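L-lactate dehydrogenase (PDB 4UUL) probably interconverts pyruvate and L-lactate with the NAD(+)/NADH couple, as an enzyme of the lactate/malate dehydrogenase superfamily. Local coordinates at residues B[2-14]-B[30-42]. The protein carries 1 engineered substitution. Sequence-based numbering, arbitrary orientation.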
# COMPACT_ATOMS: atom_id res chain seq x y z
N SER B 2 25.07 -5.02 3.84
CA SER B 2 24.57 -5.52 2.56
C SER B 2 24.49 -4.39 1.54
O SER B 2 24.33 -3.23 1.91
CB SER B 2 23.18 -6.16 2.75
OG SER B 2 22.24 -5.23 3.28
N GLU B 3 24.62 -4.74 0.27
CA GLU B 3 24.34 -3.83 -0.81
C GLU B 3 22.83 -3.89 -1.02
O GLU B 3 22.20 -4.91 -0.76
CB GLU B 3 25.05 -4.23 -2.11
CG GLU B 3 26.57 -3.95 -2.11
CD GLU B 3 27.23 -4.27 -3.46
OE1 GLU B 3 27.25 -3.38 -4.34
OE2 GLU B 3 27.73 -5.41 -3.63
N ALA B 4 22.26 -2.79 -1.46
CA ALA B 4 20.83 -2.73 -1.66
C ALA B 4 20.43 -3.72 -2.76
O ALA B 4 21.15 -3.93 -3.73
CB ALA B 4 20.39 -1.38 -2.07
N ALA B 5 19.24 -4.27 -2.62
CA ALA B 5 18.66 -5.10 -3.65
C ALA B 5 18.02 -4.22 -4.69
O ALA B 5 17.30 -3.29 -4.38
CB ALA B 5 17.61 -6.01 -3.01
N HIS B 6 18.26 -4.54 -5.97
CA HIS B 6 17.74 -3.77 -7.07
C HIS B 6 16.49 -4.41 -7.62
O HIS B 6 16.51 -5.55 -8.09
CB HIS B 6 18.82 -3.57 -8.13
CG HIS B 6 19.81 -2.53 -7.75
ND1 HIS B 6 20.00 -1.36 -8.45
CD2 HIS B 6 20.69 -2.49 -6.71
CE1 HIS B 6 20.91 -0.62 -7.83
NE2 HIS B 6 21.36 -1.29 -6.78
N VAL B 7 15.38 -3.68 -7.60
CA VAL B 7 14.06 -4.19 -7.93
C VAL B 7 13.46 -3.39 -9.06
O VAL B 7 13.29 -2.20 -8.94
CB VAL B 7 13.13 -4.06 -6.68
CG1 VAL B 7 11.74 -4.56 -7.03
CG2 VAL B 7 13.72 -4.77 -5.47
N LEU B 8 13.11 -4.09 -10.13
CA LEU B 8 12.44 -3.46 -11.28
C LEU B 8 10.92 -3.62 -11.16
O LEU B 8 10.41 -4.69 -10.86
CB LEU B 8 12.89 -4.12 -12.57
CG LEU B 8 12.11 -3.77 -13.83
CD1 LEU B 8 12.18 -2.28 -14.19
CD2 LEU B 8 12.56 -4.61 -15.00
N ILE B 9 10.20 -2.53 -11.44
CA ILE B 9 8.76 -2.54 -11.66
C ILE B 9 8.49 -1.91 -13.01
O ILE B 9 8.89 -0.78 -13.24
CB ILE B 9 7.99 -1.75 -10.56
CG1 ILE B 9 8.33 -2.31 -9.17
CG2 ILE B 9 6.51 -1.79 -10.84
CD1 ILE B 9 7.84 -1.38 -8.04
N THR B 10 7.91 -2.68 -13.94
CA THR B 10 7.50 -2.14 -15.22
C THR B 10 6.10 -1.58 -15.13
O THR B 10 5.36 -1.90 -14.20
CB THR B 10 7.59 -3.19 -16.36
OG1 THR B 10 6.59 -4.16 -16.11
CG2 THR B 10 8.97 -3.76 -16.43
N GLY B 11 5.70 -0.72 -16.07
CA GLY B 11 4.40 -0.06 -15.92
C GLY B 11 4.30 0.74 -14.63
O GLY B 11 3.23 0.84 -14.03
N ALA B 12 5.43 1.29 -14.19
CA ALA B 12 5.53 1.79 -12.83
C ALA B 12 4.61 2.94 -12.51
O ALA B 12 4.36 3.16 -11.34
CB ALA B 12 6.97 2.11 -12.47
N ALA B 13 4.16 3.66 -13.51
CA ALA B 13 3.28 4.80 -13.30
C ALA B 13 1.82 4.44 -13.06
O ALA B 13 1.01 5.27 -12.71
CB ALA B 13 3.38 5.76 -14.45
N GLY B 14 1.47 3.18 -13.26
CA GLY B 14 0.10 2.78 -13.06
C GLY B 14 -0.24 2.56 -11.62
O GLY B 14 0.60 2.71 -10.71
N TYR B 30 12.10 -7.11 1.39
CA TYR B 30 13.49 -7.50 1.65
C TYR B 30 13.91 -7.33 3.12
O TYR B 30 15.09 -7.43 3.47
CB TYR B 30 14.42 -6.67 0.76
CG TYR B 30 14.68 -7.32 -0.59
CD1 TYR B 30 15.63 -8.30 -0.73
CD2 TYR B 30 13.98 -6.91 -1.71
CE1 TYR B 30 15.90 -8.86 -1.95
CE2 TYR B 30 14.20 -7.51 -2.94
CZ TYR B 30 15.21 -8.46 -3.06
OH TYR B 30 15.46 -9.00 -4.29
N GLY B 31 12.94 -7.08 3.99
CA GLY B 31 13.27 -7.06 5.41
C GLY B 31 14.20 -5.92 5.78
O GLY B 31 13.95 -4.78 5.40
N ASP B 32 15.25 -6.21 6.52
CA ASP B 32 16.17 -5.16 6.93
C ASP B 32 17.04 -4.62 5.79
O ASP B 32 17.71 -3.60 5.95
CB ASP B 32 17.10 -5.66 8.05
CG ASP B 32 16.37 -5.90 9.35
OD1 ASP B 32 15.21 -5.49 9.49
OD2 ASP B 32 16.96 -6.51 10.23
N ARG B 33 17.08 -5.31 4.66
CA ARG B 33 17.94 -4.91 3.57
C ARG B 33 17.35 -3.73 2.80
O ARG B 33 16.14 -3.67 2.60
CB ARG B 33 18.11 -6.10 2.63
CG ARG B 33 19.09 -5.85 1.51
CD ARG B 33 19.34 -7.13 0.73
NE ARG B 33 20.28 -6.87 -0.37
CZ ARG B 33 20.48 -7.69 -1.38
NH1 ARG B 33 19.81 -8.83 -1.43
NH2 ARG B 33 21.33 -7.35 -2.34
N GLN B 34 18.18 -2.78 2.37
CA GLN B 34 17.66 -1.70 1.56
C GLN B 34 17.31 -2.14 0.14
O GLN B 34 17.83 -3.16 -0.34
CB GLN B 34 18.64 -0.56 1.48
CG GLN B 34 18.84 0.18 2.79
CD GLN B 34 19.51 1.49 2.56
OE1 GLN B 34 20.63 1.53 2.02
NE2 GLN B 34 18.84 2.57 2.94
N VAL B 35 16.46 -1.34 -0.50
CA VAL B 35 16.05 -1.57 -1.86
C VAL B 35 16.35 -0.34 -2.70
O VAL B 35 16.32 0.80 -2.22
CB VAL B 35 14.56 -1.95 -1.95
CG1 VAL B 35 14.32 -3.25 -1.26
CG2 VAL B 35 13.67 -0.82 -1.43
N TYR B 36 16.66 -0.60 -3.96
CA TYR B 36 16.87 0.43 -4.96
C TYR B 36 15.88 0.13 -6.11
O TYR B 36 15.93 -0.97 -6.67
CB TYR B 36 18.32 0.47 -5.49
CG TYR B 36 18.55 1.58 -6.47
CD1 TYR B 36 18.12 1.46 -7.79
CD2 TYR B 36 19.26 2.71 -6.12
CE1 TYR B 36 18.36 2.45 -8.72
CE2 TYR B 36 19.52 3.71 -7.05
CZ TYR B 36 19.04 3.58 -8.35
OH TYR B 36 19.28 4.57 -9.26
N LEU B 37 14.94 1.05 -6.36
CA LEU B 37 13.82 0.78 -7.30
C LEU B 37 14.17 1.28 -8.69
O LEU B 37 14.52 2.42 -8.89
CB LEU B 37 12.53 1.44 -6.81
CG LEU B 37 12.02 0.93 -5.46
CD1 LEU B 37 10.79 1.70 -5.09
CD2 LEU B 37 11.76 -0.51 -5.53
N HIS B 38 14.04 0.38 -9.66
CA HIS B 38 14.09 0.73 -11.09
C HIS B 38 12.64 0.79 -11.56
O HIS B 38 11.92 -0.21 -11.47
CB HIS B 38 14.86 -0.31 -11.86
CG HIS B 38 16.29 -0.44 -11.47
ND1 HIS B 38 17.32 -0.22 -12.35
CD2 HIS B 38 16.88 -0.84 -10.31
CE1 HIS B 38 18.48 -0.44 -11.76
NE2 HIS B 38 18.25 -0.80 -10.51
N LEU B 39 12.21 1.98 -11.99
CA LEU B 39 10.81 2.25 -12.29
C LEU B 39 10.69 2.60 -13.76
O LEU B 39 11.12 3.68 -14.19
CB LEU B 39 10.32 3.40 -11.40
CG LEU B 39 10.49 3.15 -9.90
CD1 LEU B 39 10.20 4.39 -9.12
CD2 LEU B 39 9.54 2.07 -9.43
N LEU B 40 10.16 1.66 -14.56
CA LEU B 40 10.11 1.79 -16.00
C LEU B 40 8.71 2.07 -16.47
O LEU B 40 7.75 1.43 -16.04
CB LEU B 40 10.62 0.50 -16.66
CG LEU B 40 10.58 0.41 -18.18
CD1 LEU B 40 11.51 1.43 -18.82
CD2 LEU B 40 10.91 -1.02 -18.67
N ASP B 41 8.58 3.04 -17.38
CA ASP B 41 7.31 3.27 -18.07
C ASP B 41 7.60 3.96 -19.41
O ASP B 41 8.76 4.07 -19.79
CB ASP B 41 6.28 3.98 -17.17
CG ASP B 41 4.85 3.53 -17.41
OD1 ASP B 41 4.47 3.33 -18.58
OD2 ASP B 41 4.11 3.35 -16.40
N ILE B 42 6.55 4.35 -20.12
CA ILE B 42 6.70 4.93 -21.43
C ILE B 42 6.65 6.45 -21.35
O ILE B 42 6.17 7.01 -20.36
CB ILE B 42 5.63 4.43 -22.38
CG1 ILE B 42 4.23 4.71 -21.83
CG2 ILE B 42 5.85 2.94 -22.68
CD1 ILE B 42 3.14 4.49 -22.93
O HOH W 1 21.11 -2.89 2.67
O HOH W 2 22.25 -0.64 1.52
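His6 and His38 meet edge to edge on neighbouring parallel strands, His6 ND1 lying 2.8 Å from His38 NE2 in a nearly straight hydrogen bond (163°). The strands, 5-10 and 35-40, are the first two of a Rossmann fold, joined by helix 15-25 in a beta-alpha-beta crossover, and the pair illustrates how such a unit combines a regular ladder, with bonds such as Val7 N to Tyr36 O and His38 N to Val7 O, with specialised ends. On the histidine face, Tyr36 CB sits over the centre of the His6 ring in a CH-pi contact; CG anti to the backbone N (chi1 -177°) lays the Tyr36 ring beside the imidazole, planes 20° apart and barely overlapping. His38 ND1 bonds to Ala75 O, so that bonds at both nitrogens fix the ring's rotation. The opposite face is apolar: Ala5 CB rests over the Tyr30 ring, 3.5 Å from its centroid, and Ile9 lies alongside Leu39. Where the strands begin, Glu3 O lies nearly in the Arg33 guanidinium plane, met by NE (2.8 Å) almost in line with the C=O and by NH2 (3.0 Å) from above the carbonyl plane. At the other end, the glycine-rich turn Gly11-Gly14, predicted to bind NAD(+), folds against Asp41, an NADH-binding residue in another structure of this protein. The Asp41 carboxylate takes two amides through anti lone pairs: Ile42 N at OD1 and Ala13 N at OD2, 2.9 Å away.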